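Deacetylase EF_0837 (Enterococcus faecalis, PDB 2ICS) is a zinc-dependent amidohydrolase that deacetylates acetyl-(R)-mandelate in vitro, though very inefficiently, and holds adenine beside its two metal ions in the crystal. Local coordinates at residues D4-N16 / G38-V52. Numbering follows the deposited sequence.
Sequences DYDLLIKNGQTVN and GSAKETIHLEPGTYV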
loop_
_atom_site.group_PDB
_atom_site.type_symbol
_atom_site.label_atom_id
_atom_site.label_comp_id
_atom_site.label_asym_id
_atom_site.label_seq_id
_atom_site.Cartn_x
_atom_site.Cartn_y
_atom_site.Cartn_z
ATOM N N ASP A 4 -3.259 34.806 6.079
ATOM C CA ASP A 4 -2.764 34.406 4.729
ATOM C C ASP A 4 -2.365 32.938 4.654
ATOM O O ASP A 4 -1.663 32.419 5.522
ATOM C CB ASP A 4 -1.565 35.268 4.312
ATOM C CG ASP A 4 -1.941 36.359 3.319
ATOM O OD1 ASP A 4 -2.433 36.021 2.220
ATOM O OD2 ASP A 4 -1.740 37.554 3.636
ATOM N N TYR A 5 -2.830 32.283 3.597
ATOM C CA TYR A 5 -2.536 30.883 3.329
ATOM C C TYR A 5 -2.384 30.810 1.819
ATOM O O TYR A 5 -2.689 31.777 1.118
ATOM C CB TYR A 5 -3.701 29.977 3.745
ATOM C CG TYR A 5 -4.040 29.979 5.219
ATOM C CD1 TYR A 5 -3.102 29.591 6.176
ATOM C CD2 TYR A 5 -5.317 30.337 5.655
ATOM C CE1 TYR A 5 -3.429 29.557 7.535
ATOM C CE2 TYR A 5 -5.655 30.306 7.006
ATOM C CZ TYR A 5 -4.709 29.916 7.941
ATOM O OH TYR A 5 -5.044 29.886 9.280
ATOM N N ASP A 6 -1.914 29.676 1.317
ATOM C CA ASP A 6 -1.770 29.501 -0.121
ATOM C C ASP A 6 -3.041 28.846 -0.644
ATOM O O ASP A 6 -3.568 29.231 -1.685
ATOM C CB ASP A 6 -0.562 28.616 -0.449
ATOM C CG ASP A 6 0.755 29.240 -0.018
ATOM O OD1 ASP A 6 1.018 30.401 -0.397
ATOM O OD2 ASP A 6 1.530 28.569 0.695
ATOM N N LEU A 7 -3.535 27.859 0.094
ATOM C CA LEU A 7 -4.737 27.149 -0.309
ATOM C C LEU A 7 -5.665 26.912 0.866
ATOM O O LEU A 7 -5.224 26.648 1.983
ATOM C CB LEU A 7 -4.373 25.809 -0.945
ATOM C CG LEU A 7 -5.548 25.007 -1.518
ATOM C CD1 LEU A 7 -6.210 25.802 -2.633
ATOM C CD2 LEU A 7 -5.052 23.666 -2.048
ATOM N N LEU A 8 -6.960 27.003 0.600
ATOM C CA LEU A 8 -7.960 26.806 1.629
ATOM C C LEU A 8 -9.080 25.952 1.051
ATOM O O LEU A 8 -9.593 26.238 -0.029
ATOM C CB LEU A 8 -8.495 28.162 2.088
ATOM C CG LEU A 8 -9.368 28.196 3.340
ATOM C CD1 LEU A 8 -8.623 27.563 4.511
ATOM C CD2 LEU A 8 -9.734 29.651 3.646
ATOM N N ILE A 9 -9.449 24.899 1.772
ATOM C CA ILE A 9 -10.496 23.985 1.330
ATOM C C ILE A 9 -11.655 24.056 2.317
ATOM O O ILE A 9 -11.491 23.762 3.503
ATOM C CB ILE A 9 -9.937 22.553 1.249
ATOM C CG1 ILE A 9 -8.699 22.548 0.345
ATOM C CG2 ILE A 9 -10.980 21.607 0.699
ATOM C CD1 ILE A 9 -7.815 21.342 0.529
ATOM N N LYS A 10 -12.825 24.444 1.821
ATOM C CA LYS A 10 -14.002 24.607 2.668
ATOM C C LYS A 10 -15.139 23.637 2.368
ATOM O O LYS A 10 -15.194 23.026 1.300
ATOM C CB LYS A 10 -14.541 26.033 2.524
ATOM C CG LYS A 10 -13.469 27.090 2.327
ATOM C CD LYS A 10 -13.087 27.785 3.621
ATOM C CE LYS A 10 -14.216 28.677 4.123
ATOM N NZ LYS A 10 -13.792 29.456 5.324
ATOM N N ASN A 11 -16.045 23.521 3.338
ATOM C CA ASN A 11 -17.235 22.683 3.242
ATOM C C ASN A 11 -16.979 21.180 3.176
ATOM O O ASN A 11 -17.832 20.413 2.737
ATOM C CB ASN A 11 -18.075 23.124 2.041
ATOM C CG ASN A 11 -19.557 23.133 2.348
ATOM O OD1 ASN A 11 -19.976 23.622 3.399
ATOM N ND2 ASN A 11 -20.361 22.606 1.433
ATOM N N GLY A 12 -15.809 20.759 3.632
ATOM C CA GLY A 12 -15.496 19.346 3.612
ATOM C C GLY A 12 -16.056 18.605 4.812
ATOM O O GLY A 12 -16.541 19.206 5.771
ATOM N N GLN A 13 -15.975 17.283 4.755
ATOM C CA GLN A 13 -16.471 16.430 5.823
ATOM C C GLN A 13 -15.621 15.169 5.842
ATOM O O GLN A 13 -15.274 14.647 4.789
ATOM C CB GLN A 13 -17.922 16.058 5.545
ATOM C CG GLN A 13 -18.543 15.162 6.582
ATOM C CD GLN A 13 -19.846 14.560 6.111
ATOM O OE1 GLN A 13 -20.551 13.901 6.877
ATOM N NE2 GLN A 13 -20.171 14.770 4.840
ATOM N N THR A 14 -15.276 14.684 7.030
ATOM C CA THR A 14 -14.484 13.470 7.115
ATOM C C THR A 14 -15.435 12.287 7.020
ATOM O O THR A 14 -16.656 12.454 7.084
ATOM C CB THR A 14 -13.695 13.372 8.439
ATOM O OG1 THR A 14 -14.599 13.156 9.530
ATOM C CG2 THR A 14 -12.898 14.648 8.674
ATOM N N VAL A 15 -14.866 11.098 6.855
ATOM C CA VAL A 15 -15.636 9.870 6.744
ATOM C C VAL A 15 -16.404 9.580 8.048
ATOM O O VAL A 15 -17.330 8.774 8.066
ATOM C CB VAL A 15 -14.692 8.685 6.386
ATOM C CG1 VAL A 15 -13.688 8.471 7.494
ATOM C CG2 VAL A 15 -15.487 7.424 6.121
ATOM N N ASN A 16 -16.016 10.243 9.133
ATOM C CA ASN A 16 -16.685 10.059 10.422
ATOM C C ASN A 16 -17.878 11.012 10.579
ATOM O O ASN A 16 -18.588 10.957 11.581
ATOM C CB ASN A 16 -15.698 10.285 11.573
ATOM C CG ASN A 16 -14.666 9.178 11.686
ATOM O OD1 ASN A 16 -13.465 9.430 11.691
ATOM N ND2 ASN A 16 -15.136 7.942 11.782
ATOM N N GLY A 38 -10.041 32.780 6.885
ATOM C CA GLY A 38 -8.762 33.379 6.563
ATOM C C GLY A 38 -8.613 33.656 5.084
ATOM O O GLY A 38 -9.449 33.253 4.273
ATOM N N SER A 39 -7.537 34.352 4.734
ATOM C CA SER A 39 -7.256 34.695 3.348
ATOM C C SER A 39 -6.300 33.686 2.714
ATOM O O SER A 39 -5.447 33.113 3.391
ATOM C CB SER A 39 -6.655 36.103 3.280
ATOM O OG SER A 39 -5.628 36.269 4.246
ATOM N N ALA A 40 -6.452 33.468 1.411
ATOM C CA ALA A 40 -5.596 32.532 0.699
ATOM C C ALA A 40 -5.611 32.794 -0.802
ATOM O O ALA A 40 -6.607 33.267 -1.350
ATOM C CB ALA A 40 -6.035 31.102 0.986
ATOM N N LYS A 41 -4.494 32.484 -1.455
ATOM C CA LYS A 41 -4.351 32.670 -2.896
ATOM C C LYS A 41 -5.549 32.082 -3.623
ATOM O O LYS A 41 -6.147 32.726 -4.486
ATOM C CB LYS A 41 -3.071 31.990 -3.394
ATOM C CG LYS A 41 -1.784 32.595 -2.852
ATOM C CD LYS A 41 -1.544 33.998 -3.399
ATOM C CE LYS A 41 -1.221 33.990 -4.892
ATOM N NZ LYS A 41 -2.347 33.505 -5.745
ATOM N N GLU A 42 -5.890 30.847 -3.278
ATOM C CA GLU A 42 -7.024 30.181 -3.890
ATOM C C GLU A 42 -7.820 29.466 -2.806
ATOM O O GLU A 42 -7.254 28.966 -1.830
ATOM C CB GLU A 42 -6.558 29.175 -4.947
ATOM C CG GLU A 42 -7.611 28.890 -6.011
ATOM C CD GLU A 42 -7.186 27.821 -6.999
ATOM O OE1 GLU A 42 -6.024 27.857 -7.455
ATOM O OE2 GLU A 42 -8.021 26.950 -7.329
ATOM N N THR A 43 -9.134 29.429 -2.982
ATOM C CA THR A 43 -10.015 28.778 -2.025
ATOM C C THR A 43 -10.955 27.839 -2.756
ATOM O O THR A 43 -11.580 28.220 -3.742
ATOM C CB THR A 43 -10.847 29.814 -1.239
ATOM O OG1 THR A 43 -9.966 30.661 -0.491
ATOM C CG2 THR A 43 -11.815 29.119 -0.279
ATOM N N ILE A 44 -11.045 26.605 -2.277
ATOM C CA ILE A 44 -11.920 25.619 -2.891
ATOM C C ILE A 44 -13.176 25.452 -2.046
ATOM O O ILE A 44 -13.100 25.308 -0.825
ATOM C CB ILE A 44 -11.218 24.251 -3.026
ATOM C CG1 ILE A 44 -10.023 24.370 -3.978
ATOM C CG2 ILE A 44 -12.204 23.203 -3.537
ATOM C CD1 ILE A 44 -9.248 23.073 -4.154
ATOM N N HIS A 45 -14.328 25.483 -2.706
ATOM C CA HIS A 45 -15.606 25.335 -2.026
ATOM C C HIS A 45 -16.247 24.032 -2.476
ATOM O O HIS A 45 -16.891 23.970 -3.519
ATOM C CB HIS A 45 -16.508 26.529 -2.353
ATOM C CG HIS A 45 -15.948 27.841 -1.897
ATOM N ND1 HIS A 45 -15.978 28.244 -0.579
ATOM C CD2 HIS A 45 -15.289 28.813 -2.571
ATOM C CE1 HIS A 45 -15.361 29.406 -0.461
ATOM N NE2 HIS A 45 -14.932 29.773 -1.655
ATOM N N LEU A 46 -16.054 22.987 -1.681
ATOM C CA LEU A 46 -16.595 21.671 -1.994
ATOM C C LEU A 46 -18.115 21.641 -1.932
ATOM O O LEU A 46 -18.736 22.454 -1.250
ATOM C CB LEU A 46 -16.021 20.633 -1.022
ATOM C CG LEU A 46 -14.492 20.554 -1.022
ATOM C CD1 LEU A 46 -14.018 19.661 0.104
ATOM C CD2 LEU A 46 -14.013 20.040 -2.366
ATOM N N GLU A 47 -18.709 20.705 -2.665
ATOM C CA GLU A 47 -20.155 20.545 -2.672
ATOM C C GLU A 47 -20.546 19.847 -1.381
ATOM O O GLU A 47 -19.801 19.011 -0.877
ATOM C CB GLU A 47 -20.599 19.680 -3.855
ATOM C CG GLU A 47 -20.482 20.352 -5.210
ATOM C CD GLU A 47 -21.253 21.658 -5.271
ATOM O OE1 GLU A 47 -22.454 21.665 -4.918
ATOM O OE2 GLU A 47 -20.655 22.679 -5.674
ATOM N N PRO A 48 -21.717 20.184 -0.825
ATOM C CA PRO A 48 -22.162 19.549 0.418
ATOM C C PRO A 48 -22.209 18.034 0.250
ATOM O O PRO A 48 -22.691 17.535 -0.769
ATOM C CB PRO A 48 -23.549 20.151 0.631
ATOM C CG PRO A 48 -23.397 21.529 0.053
ATOM C CD PRO A 48 -22.653 21.245 -1.236
ATOM N N GLY A 49 -21.697 17.308 1.239
ATOM C CA GLY A 49 -21.701 15.858 1.162
ATOM C C GLY A 49 -20.402 15.283 0.626
ATOM O O GLY A 49 -20.272 14.069 0.456
ATOM N N THR A 50 -19.437 16.151 0.349
ATOM C CA THR A 50 -18.145 15.704 -0.159
ATOM C C THR A 50 -17.229 15.349 1.011
ATOM O O THR A 50 -17.159 16.074 2.006
ATOM C CB THR A 50 -17.463 16.799 -1.014
ATOM O OG1 THR A 50 -18.310 17.154 -2.113
ATOM C CG2 THR A 50 -16.135 16.298 -1.555
ATOM N N TYR A 51 -16.532 14.226 0.890
ATOM C CA TYR A 51 -15.624 13.784 1.940
ATOM C C TYR A 51 -14.192 14.208 1.651
ATOM O O TYR A 51 -13.821 14.455 0.497
ATOM C CB TYR A 51 -15.678 12.262 2.080
ATOM C CG TYR A 51 -17.024 11.724 2.499
ATOM C CD1 TYR A 51 -17.458 11.825 3.820
ATOM C CD2 TYR A 51 -17.871 11.113 1.574
ATOM C CE1 TYR A 51 -18.700 11.328 4.211
ATOM C CE2 TYR A 51 -19.120 10.613 1.955
ATOM C CZ TYR A 51 -19.526 10.726 3.275
ATOM O OH TYR A 51 -20.760 10.251 3.651
ATOM N N VAL A 52 -13.397 14.286 2.713
ATOM C CA VAL A 52 -11.993 14.662 2.622
ATOM C C VAL A 52 -11.209 13.830 3.631
ATOM O O VAL A 52 -11.675 13.591 4.749
ATOM C CB VAL A 52 -11.763 16.151 2.978
ATOM C CG1 VAL A 52 -10.335 16.547 2.637
ATOM C CG2 VAL A 52 -12.756 17.034 2.246
HETATM O O HOH W 1 -19.319 17.976 2.976
HETATM O O HOH W 2 -21.721 10.999 6.188
HETATM O O HOH W 3 -12.213 11.018 5.889
#
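The Tyr51 ring and the side-chain amide of Gln13 run alongside each other in the same direction, their planes 28° apart, with Gln13 NE2 3.8 Å from Tyr51 CE1. Gly49 O sits over one face of the ring, nearer its margin than its centre; Thr14 O lies in plane at its edge, 3.4 Å from Tyr51 CD1. A water, also at the ring edge, joins Tyr51 OH to Gln13 OE1. The amide gets there because Gln13 is extended, with CG trans to the backbone N (chi1 179°). At the neighbouring corner, Asn11 ND2 donates to Leu46 O (3.1 Å), just before the type II turn of Glu47 to Thr50, from above the carbonyl plane, and also meets Pro48 CG.

Beyond the corner, strands 7-10 and 42-45 run parallel, 42-45 being an edge strand of the small four-stranded sheet in the beta domain built beside the TIM barrel, away from the zinc site. Ile44 N to Leu8 O (2.7 Å) and Lys10 N to Ile44 O (2.8 Å) are nearly straight bonds. On the face carrying Leu7 and Ile44, Ile9 CG2 packs on Leu46 CD1 (3.7 Å); Ile9 also packs on Leu331 and Leu46 on Ile333 of strand 331-344. On the other face Lys10 CG touches Thr43 CG2 at 3.7 Å before the bent chain carries NZ away to a salt bridge with Glu21 OE1 and a hydrogen bond to Ile36 O.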